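Side-chain contacts in uncharacterized lipoprotein yjhA (Bacillus subtilis, PDB 3CFU), which is of unknown function but is a membrane-anchored lipoprotein whose DUF4352 domain probably has an immunoglobulin-like beta-sandwich fold: residues 13-18 with 146-151; 49-54 with 70-75. All coordinates share one frame; numbering follows the deposited sequence.

Interactions 1 and 2 both bridge the two sheets of the chain, and their centres are about 9 Å apart. On one side, strands 13-23 and 47-57 are neighbours. A probable backbone hydrogen bond of 2.7 Å joins Asn18 N to Glu52 O, and Val17 CG1 packs 3.4 Å from Ile51 CG2. On the other side, strand 121-124 lies between strands 70-73 and 146-149, the outermost strands of their sheet. Its Leu122 touches Val17 from interaction 1 and Val53 and Leu72 from interaction 2. The two contacts thus share one hydrophobic core. The protein is uncharacterized, and neither contact can be tied to an active site or ligand. Both are packing between the sheets.

Interaction 1 (13-18 with 146-151); sequences TNFTVN and YLVKLD
Val17 and Val148 meet tip to tip between the two sheets of a beta-sandwich. Strand 13-23 belongs to the four-stranded sheet, and strand 146-149 is an outermost strand of the three-stranded one. The domain is consistent with the immunoglobulin-like fold of the MPT63 clan.

The tight part is a single knot of methyl groups. Val17 CG2 lies 3.7 Å from Val148 CG1 and equally 3.7 Å from Val148 CG2. It also comes within 3.8 Å of Val148 CB, so one methyl rests over the fork of the other valine. In Val17, CG1 is anti to the backbone N (chi1 -179°). This leaves CG2 beside that N, pointing at the facing sheet.

Packing is looser on both flanks. The Phe15 ring presents its edge to Val148: CE2 is 4.3 Å from Val148 CG2, which lies near the ring plane. Elsewhere this ring stacks on Tyr124 and touches Val53. At the other flank Leu150 starts out pointing neither at nor away from strand 13-23, but its end bends closer. Tyr120 touches Leu150 as well.

The outer faces of the strands are more open to solvent. Leu147 and Lys149 lie on the far side of their strand, partly exposed, and both touch Thr121. Asp151, the last modelled residue, is exposed. Asn14 is partly exposed on the outer face of the other sheet. Across the core, the last and loosest touch is Val17 CG1 against Leu150 CD2, at 4.4 Å.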
ATOM      1  N   THR A  13      11.524   5.223  -6.543  1.00 32.99           N
ATOM      2  CA  THR A  13      11.552   4.173  -5.535  1.00 31.94           C
ATOM      3  C   THR A  13      11.609   2.784  -6.175  1.00 32.68           C
ATOM      4  O   THR A  13      11.321   2.639  -7.356  1.00 29.44           O
ATOM      5  CB  THR A  13      10.248   4.169  -4.678  1.00 30.95           C
ATOM      6  OG1 THR A  13       9.132   3.833  -5.517  1.00 31.77           O
ATOM      7  CG2 THR A  13       9.994   5.529  -4.049  1.00 32.87           C
ATOM      8  N   ASN A  14      12.026   1.779  -5.398  1.00 30.07           N
ATOM      9  CA  ASN A  14      11.967   0.386  -5.859  1.00 30.43           C
ATOM     10  C   ASN A  14      10.849  -0.028  -4.922  1.00 29.59           C
ATOM     11  O   ASN A  14      10.901   0.277  -3.734  1.00 29.68           O
ATOM     12  CB  ASN A  14      13.197  -0.454  -5.518  1.00 31.18           C
ATOM     13  CG  ASN A  14      14.327  -0.290  -6.510  1.00 28.16           C
ATOM     14  OD1 ASN A  14      15.486  -0.503  -6.163  1.00 36.64           O
ATOM     15  ND2 ASN A  14      14.002   0.072  -7.748  1.00 35.82           N
ATOM     16  N   PHE A  15       9.854  -0.725  -5.436  1.00 32.48           N
ATOM     17  CA  PHE A  15       8.713  -1.107  -4.630  1.00 31.54           C
ATOM     18  C   PHE A  15       8.413  -2.592  -4.656  1.00 30.26           C
ATOM     19  O   PHE A  15       8.561  -3.249  -5.688  1.00 29.60           O
ATOM     20  CB  PHE A  15       7.481  -0.356  -5.135  1.00 29.53           C
ATOM     21  CG  PHE A  15       6.216  -0.742  -4.448  1.00 29.68           C
ATOM     22  CD1 PHE A  15       5.917  -0.235  -3.195  1.00 25.94           C
ATOM     23  CD2 PHE A  15       5.339  -1.641  -5.038  1.00 28.51           C
ATOM     24  CE1 PHE A  15       4.770  -0.610  -2.539  1.00 26.77           C
ATOM     25  CE2 PHE A  15       4.186  -2.023  -4.391  1.00 26.50           C
ATOM     26  CZ  PHE A  15       3.901  -1.508  -3.130  1.00 29.78           C
ATOM     27  N   THR A  16       7.951  -3.123  -3.535  1.00 32.89           N
ATOM     28  CA  THR A  16       7.640  -4.534  -3.509  1.00 37.98           C
ATOM     29  C   THR A  16       6.527  -4.908  -2.547  1.00 37.11           C
ATOM     30  O   THR A  16       6.390  -4.319  -1.474  1.00 39.53           O
ATOM     31  CB  THR A  16       8.918  -5.380  -3.172  1.00 37.80           C
ATOM     32  OG1 THR A  16       8.539  -6.719  -2.821  1.00 47.06           O
ATOM     33  CG2 THR A  16       9.679  -4.771  -2.036  1.00 33.93           C
ATOM     34  N   VAL A  17       5.707  -5.865  -2.971  1.00 41.99           N
ATOM     35  CA  VAL A  17       4.644  -6.380  -2.125  1.00 42.87           C
ATOM     36  C   VAL A  17       5.267  -7.671  -1.584  1.00 46.26           C
ATOM     37  O   VAL A  17       5.530  -8.607  -2.342  1.00 45.59           O
ATOM     38  CB  VAL A  17       3.360  -6.716  -2.920  1.00 41.50           C
ATOM     39  CG1 VAL A  17       2.294  -7.233  -1.961  1.00 40.53           C
ATOM     40  CG2 VAL A  17       2.847  -5.483  -3.651  1.00 41.53           C
ATOM     41  N   ASN A  18       5.521  -7.710  -0.279  1.00 49.28           N
ATOM     42  CA  ASN A  18       6.146  -8.872   0.353  1.00 51.17           C
ATOM     43  C   ASN A  18       5.216 -10.073   0.477  1.00 53.84           C
ATOM     44  O   ASN A  18       5.348 -11.038  -0.276  1.00 54.22           O
ATOM     45  CB  ASN A  18       6.685  -8.477   1.726  1.00 50.36           C
ATOM     46  CG  ASN A  18       7.743  -7.392   1.641  1.00 52.77           C
ATOM     47  OD1 ASN A  18       7.902  -6.582   2.559  1.00 56.10           O
ATOM     48  ND2 ASN A  18       8.481  -7.376   0.538  1.00 49.28           N
ATOM     49  N   TYR A 146       0.917   1.432 -10.775  1.00 35.21           N
ATOM     50  CA  TYR A 146       1.633   0.161 -10.913  1.00 36.03           C
ATOM     51  C   TYR A 146       0.775  -0.884 -10.244  1.00 34.24           C
ATOM     52  O   TYR A 146       0.488  -0.782  -9.054  1.00 34.08           O
ATOM     53  CB  TYR A 146       3.005   0.207 -10.232  1.00 30.87           C
ATOM     54  CG  TYR A 146       3.986   1.117 -10.929  1.00 34.20           C
ATOM     55  CD1 TYR A 146       4.021   2.481 -10.656  1.00 27.27           C
ATOM     56  CD2 TYR A 146       4.852   0.614 -11.903  1.00 30.28           C
ATOM     57  CE1 TYR A 146       4.896   3.316 -11.330  1.00 28.93           C
ATOM     58  CE2 TYR A 146       5.728   1.437 -12.586  1.00 30.55           C
ATOM     59  CZ  TYR A 146       5.747   2.788 -12.298  1.00 26.83           C
ATOM     60  OH  TYR A 146       6.629   3.596 -12.973  1.00 35.03           O
ATOM     61  N   LEU A 147       0.369  -1.893 -11.002  1.00 34.76           N
ATOM     62  CA  LEU A 147      -0.489  -2.924 -10.455  1.00 35.41           C
ATOM     63  C   LEU A 147       0.240  -4.193 -10.058  1.00 32.86           C
ATOM     64  O   LEU A 147       1.114  -4.665 -10.775  1.00 30.18           O
ATOM     65  CB  LEU A 147      -1.593  -3.283 -11.461  1.00 35.92           C
ATOM     66  CG  LEU A 147      -2.455  -2.160 -12.043  1.00 36.55           C
ATOM     67  CD1 LEU A 147      -3.814  -2.714 -12.456  1.00 38.39           C
ATOM     68  CD2 LEU A 147      -2.644  -1.073 -11.023  1.00 36.21           C
ATOM     69  N   VAL A 148      -0.125  -4.729  -8.899  1.00 37.04           N
ATOM     70  CA  VAL A 148       0.439  -5.979  -8.411  1.00 39.03           C
ATOM     71  C   VAL A 148      -0.747  -6.892  -8.147  1.00 42.77           C
ATOM     72  O   VAL A 148      -1.543  -6.635  -7.243  1.00 40.89           O
ATOM     73  CB  VAL A 148       1.215  -5.822  -7.095  1.00 38.54           C
ATOM     74  CG1 VAL A 148       2.109  -7.039  -6.897  1.00 34.19           C
ATOM     75  CG2 VAL A 148       2.041  -4.546  -7.107  1.00 39.88           C
ATOM     76  N   LYS A 149      -0.872  -7.944  -8.951  1.00 48.94           N
ATOM     77  CA  LYS A 149      -1.970  -8.894  -8.798  1.00 50.84           C
ATOM     78  C   LYS A 149      -1.668  -9.756  -7.582  1.00 51.13           C
ATOM     79  O   LYS A 149      -0.536 -10.202  -7.397  1.00 51.01           O
ATOM     80  CB  LYS A 149      -2.086  -9.768 -10.041  1.00 53.00           C
ATOM     81  CG  LYS A 149      -3.438 -10.434 -10.217  1.00 57.43           C
ATOM     82  CD  LYS A 149      -4.432  -9.514 -10.903  1.00 64.81           C
ATOM     83  CE  LYS A 149      -5.670 -10.287 -11.333  1.00 72.33           C
ATOM     84  NZ  LYS A 149      -6.681  -9.410 -11.988  1.00 70.86           N
ATOM     85  N   LEU A 150      -2.677  -9.994  -6.752  1.00 53.07           N
ATOM     86  CA  LEU A 150      -2.471 -10.781  -5.548  1.00 54.91           C
ATOM     87  C   LEU A 150      -2.891 -12.252  -5.672  1.00 59.17           C
ATOM     88  O   LEU A 150      -3.979 -12.635  -5.239  1.00 60.52           O
ATOM     89  CB  LEU A 150      -3.210 -10.123  -4.373  1.00 51.53           C
ATOM     90  CG  LEU A 150      -3.039  -8.603  -4.194  1.00 50.43           C
ATOM     91  CD1 LEU A 150      -4.022  -8.098  -3.137  1.00 47.63           C
ATOM     92  CD2 LEU A 150      -1.608  -8.257  -3.785  1.00 36.87           C
ATOM     93  N   ASP A 151      -2.031 -13.064  -6.285  1.00 62.46           N
ATOM     94  CA  ASP A 151      -2.273 -14.502  -6.424  1.00 65.06           C
ATOM     95  C   ASP A 151      -0.987 -15.279  -6.709  1.00 64.88           C
ATOM     96  O   ASP A 151      -0.677 -16.205  -5.920  1.00 65.74           O
ATOM     97  CB  ASP A 151      -3.341 -14.826  -7.495  1.00 66.67           C
ATOM     98  CG  ASP A 151      -3.213 -13.989  -8.753  1.00 68.10           C
ATOM     99  OD1 ASP A 151      -2.083 -13.625  -9.134  1.00 70.70           O
ATOM    100  OD2 ASP A 151      -4.263 -13.715  -9.376  1.00 68.15           O
TER

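Interaction 2 (49-54 with 70-75)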
ATOM      1  N   LEU A  49      -7.322  -8.724   4.489  1.00 54.88           N
ATOM      2  CA  LEU A  49      -6.003  -8.849   3.890  1.00 52.48           C
ATOM      3  C   LEU A  49      -5.005  -7.985   4.684  1.00 50.60           C
ATOM      4  O   LEU A  49      -5.343  -6.903   5.173  1.00 50.12           O
ATOM      5  CB  LEU A  49      -6.024  -8.352   2.435  1.00 52.27           C
ATOM      6  CG  LEU A  49      -6.684  -9.300   1.426  1.00 53.53           C
ATOM      7  CD1 LEU A  49      -7.963  -9.873   2.005  1.00 58.54           C
ATOM      8  CD2 LEU A  49      -6.962  -8.566   0.124  1.00 53.04           C
ATOM      9  N   ILE A  50      -3.786  -8.494   4.831  1.00 48.80           N
ATOM     10  CA  ILE A  50      -2.723  -7.764   5.509  1.00 48.46           C
ATOM     11  C   ILE A  50      -1.546  -7.779   4.556  1.00 48.32           C
ATOM     12  O   ILE A  50      -0.699  -8.667   4.624  1.00 49.84           O
ATOM     13  CB  ILE A  50      -2.262  -8.413   6.822  1.00 50.71           C
ATOM     14  CG1 ILE A  50      -3.420  -8.470   7.819  1.00 50.21           C
ATOM     15  CG2 ILE A  50      -1.098  -7.618   7.401  1.00 48.39           C
ATOM     16  CD1 ILE A  50      -4.482  -9.478   7.450  1.00 61.71           C
ATOM     17  N   ILE A  51      -1.500  -6.798   3.660  1.00 48.72           N
ATOM     18  CA  ILE A  51      -0.425  -6.708   2.687  1.00 47.07           C
ATOM     19  C   ILE A  51       0.763  -5.956   3.259  1.00 46.58           C
ATOM     20  O   ILE A  51       0.620  -4.840   3.762  1.00 47.29           O
ATOM     21  CB  ILE A  51      -0.900  -5.991   1.401  1.00 46.42           C
ATOM     22  CG1 ILE A  51      -2.073  -6.762   0.784  1.00 44.78           C
ATOM     23  CG2 ILE A  51       0.238  -5.900   0.401  1.00 45.46           C
ATOM     24  CD1 ILE A  51      -2.843  -5.996  -0.263  1.00 45.13           C
ATOM     25  N   GLU A  52       1.930  -6.593   3.212  1.00 46.26           N
ATOM     26  CA  GLU A  52       3.156  -5.971   3.687  1.00 45.37           C
ATOM     27  C   GLU A  52       3.891  -5.534   2.432  1.00 45.02           C
ATOM     28  O   GLU A  52       4.050  -6.322   1.493  1.00 45.62           O
ATOM     29  CB  GLU A  52       4.022  -6.959   4.478  1.00 43.61           C
ATOM     30  CG  GLU A  52       5.286  -6.324   5.022  1.00 48.88           C
ATOM     31  CD  GLU A  52       6.195  -7.314   5.717  1.00 64.19           C
ATOM     32  OE1 GLU A  52       6.788  -8.172   5.028  1.00 67.11           O
ATOM     33  OE2 GLU A  52       6.315  -7.235   6.960  1.00 71.97           O
ATOM     34  N   VAL A  53       4.320  -4.275   2.413  1.00 44.70           N
ATOM     35  CA  VAL A  53       5.033  -3.719   1.265  1.00 41.35           C
ATOM     36  C   VAL A  53       6.313  -3.011   1.717  1.00 42.80           C
ATOM     37  O   VAL A  53       6.481  -2.692   2.897  1.00 38.40           O
ATOM     38  CB  VAL A  53       4.131  -2.706   0.472  1.00 42.38           C
ATOM     39  CG1 VAL A  53       2.843  -3.381   0.022  1.00 39.01           C
ATOM     40  CG2 VAL A  53       3.796  -1.501   1.331  1.00 41.19           C
ATOM     41  N   THR A  54       7.216  -2.774   0.769  1.00 42.88           N
ATOM     42  CA  THR A  54       8.475  -2.103   1.054  1.00 42.77           C
ATOM     43  C   THR A  54       8.744  -1.047  -0.002  1.00 39.88           C
ATOM     44  O   THR A  54       8.540  -1.286  -1.188  1.00 37.29           O
ATOM     45  CB  THR A  54       9.672  -3.088   1.042  1.00 45.03           C
ATOM     46  OG1 THR A  54       9.582  -3.964   2.171  1.00 52.36           O
ATOM     47  CG2 THR A  54      11.005  -2.325   1.097  1.00 40.29           C
ATOM     48  N   PHE A  70      -1.739   4.430  -2.052  1.00 31.98           N
ATOM     49  CA  PHE A  70      -2.151   3.052  -2.237  1.00 34.78           C
ATOM     50  C   PHE A  70      -3.639   2.835  -2.441  1.00 34.25           C
ATOM     51  O   PHE A  70      -4.466   3.604  -1.957  1.00 37.34           O
ATOM     52  CB  PHE A  70      -1.687   2.225  -1.041  1.00 31.08           C
ATOM     53  CG  PHE A  70      -0.205   2.187  -0.892  1.00 32.47           C
ATOM     54  CD1 PHE A  70       0.451   3.090  -0.065  1.00 29.52           C
ATOM     55  CD2 PHE A  70       0.543   1.282  -1.628  1.00 27.58           C
ATOM     56  CE1 PHE A  70       1.834   3.099   0.028  1.00 36.64           C
ATOM     57  CE2 PHE A  70       1.932   1.279  -1.546  1.00 35.44           C
ATOM     58  CZ  PHE A  70       2.582   2.189  -0.716  1.00 37.48           C
ATOM     59  N   ASP A  71      -3.976   1.768  -3.150  1.00 36.09           N
ATOM     60  CA  ASP A  71      -5.367   1.458  -3.416  1.00 41.09           C
ATOM     61  C   ASP A  71      -5.525   0.011  -3.858  1.00 42.47           C
ATOM     62  O   ASP A  71      -4.660  -0.537  -4.544  1.00 43.39           O
ATOM     63  CB  ASP A  71      -5.906   2.409  -4.487  1.00 40.16           C
ATOM     64  CG  ASP A  71      -7.388   2.242  -4.722  1.00 44.46           C
ATOM     65  OD1 ASP A  71      -8.096   1.855  -3.770  1.00 53.90           O
ATOM     66  OD2 ASP A  71      -7.853   2.515  -5.850  1.00 43.17           O
ATOM     67  N   LEU A  72      -6.624  -0.604  -3.436  1.00 45.17           N
ATOM     68  CA  LEU A  72      -6.932  -1.988  -3.783  1.00 44.97           C
ATOM     69  C   LEU A  72      -8.165  -1.980  -4.678  1.00 47.64           C
ATOM     70  O   LEU A  72      -9.184  -1.371  -4.345  1.00 48.05           O
ATOM     71  CB  LEU A  72      -7.219  -2.806  -2.522  1.00 43.66           C
ATOM     72  CG  LEU A  72      -7.107  -4.328  -2.629  1.00 48.31           C
ATOM     73  CD1 LEU A  72      -5.632  -4.727  -2.738  1.00 45.01           C
ATOM     74  CD2 LEU A  72      -7.743  -4.970  -1.399  1.00 43.92           C
ATOM     75  N   ARG A  73      -8.073  -2.652  -5.819  1.00 50.01           N
ATOM     76  CA  ARG A  73      -9.186  -2.700  -6.752  1.00 54.27           C
ATOM     77  C   ARG A  73      -9.742  -4.122  -6.944  1.00 56.22           C
ATOM     78  O   ARG A  73      -9.040  -5.112  -6.721  1.00 54.44           O
ATOM     79  CB  ARG A  73      -8.741  -2.096  -8.096  1.00 53.15           C
ATOM     80  CG  ARG A  73      -8.420  -0.603  -7.998  1.00 54.02           C
ATOM     81  CD  ARG A  73      -7.808  -0.024  -9.270  1.00 56.10           C
ATOM     82  NE  ARG A  73      -7.355   1.348  -9.050  1.00 59.42           N
ATOM     83  CZ  ARG A  73      -6.452   1.978  -9.802  1.00 62.02           C
ATOM     84  NH1 ARG A  73      -5.902   1.355 -10.835  1.00 62.00           N
ATOM     85  NH2 ARG A  73      -6.081   3.222  -9.504  1.00 50.16           N
ATOM     86  N   ASP A  74     -11.013  -4.203  -7.344  1.00 61.38           N
ATOM     87  CA  ASP A  74     -11.719  -5.472  -7.594  1.00 63.04           C
ATOM     88  C   ASP A  74     -11.467  -5.947  -9.016  1.00 64.81           C
ATOM     89  O   ASP A  74     -10.673  -5.364  -9.753  1.00 64.59           O
ATOM     90  CB  ASP A  74     -13.243  -5.291  -7.492  1.00 63.74           C
ATOM     91  CG  ASP A  74     -13.726  -5.052  -6.085  1.00 66.30           C
ATOM     92  OD1 ASP A  74     -13.070  -5.554  -5.148  1.00 71.21           O
ATOM     93  OD2 ASP A  74     -14.773  -4.385  -5.919  1.00 65.58           O
ATOM     94  N   LYS A  75     -12.174  -7.012  -9.395  1.00 68.79           N
ATOM     95  CA  LYS A  75     -12.095  -7.522 -10.755  1.00 71.00           C
ATOM     96  C   LYS A  75     -12.859  -6.448 -11.541  1.00 72.48           C
ATOM     97  O   LYS A  75     -12.580  -6.213 -12.716  1.00 74.59           O
ATOM     98  CB  LYS A  75     -12.796  -8.881 -10.878  1.00 72.55           C
ATOM     99  CG  LYS A  75     -12.612  -9.587 -12.227  1.00 71.19           C
ATOM    100  CD  LYS A  75     -13.514  -9.021 -13.316  1.00 76.91           C
ATOM    101  CE  LYS A  75     -13.612  -9.977 -14.502  1.00 78.51           C
ATOM    102  NZ  LYS A  75     -14.600  -9.516 -15.517  1.00 77.58           N
TER
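Leu72 reaches across the core of a beta-sandwich and touches both Leu49 and Ile51. Strand 47-57 is an inner strand of the four-stranded sheet. Strand 70-73 is an outermost strand of the three-stranded sheet facing it. The short segments run at 137° to each other, with their axes 11.3 Å apart. That gap is filled by side chains, and the link between the strands is apolar.

Leu72 can be followed outward. Its CB points at strand 47-57 but is still too far away to touch it. CG lies anti to the backbone N (chi1 -160°) and also stays short of contact. The two branches then divide the work. CD1 meets Ile51 CD1 at 3.9 Å, and CD2 meets Leu49 CD2 at 4.0 Å. Both partners cross Leu72 at a slant, so the leucine fork straddles two residues on the same face of strand 47-57. Leu122 and Tyr110 also touch Leu72, and Tyr120 adds a loop contact.

Two residues on from Ile51, Val53 meets Phe70 more loosely. Val53 CG2 approaches the ring obliquely and comes 4.4 Å from Phe70 CZ. Leu93 touches both residues, and the ring of Tyr124 meets the Phe70 ring.

Polar groups of strand 70-73 lie on its other face. Asp71 OD2 is hydrogen-bonded to Ser79 OG, and Arg73 makes a long, weak ion pair with Asp145 through NH2. Asp71 OD1 takes a weak hydrogen bond from the backbone N of the next residue, Leu72. The Asp71-Arg73 salt bridge runs from Arg73 NE to Asp71 OD2 at 3.4 Å, and as a hydrogen bond it is weak.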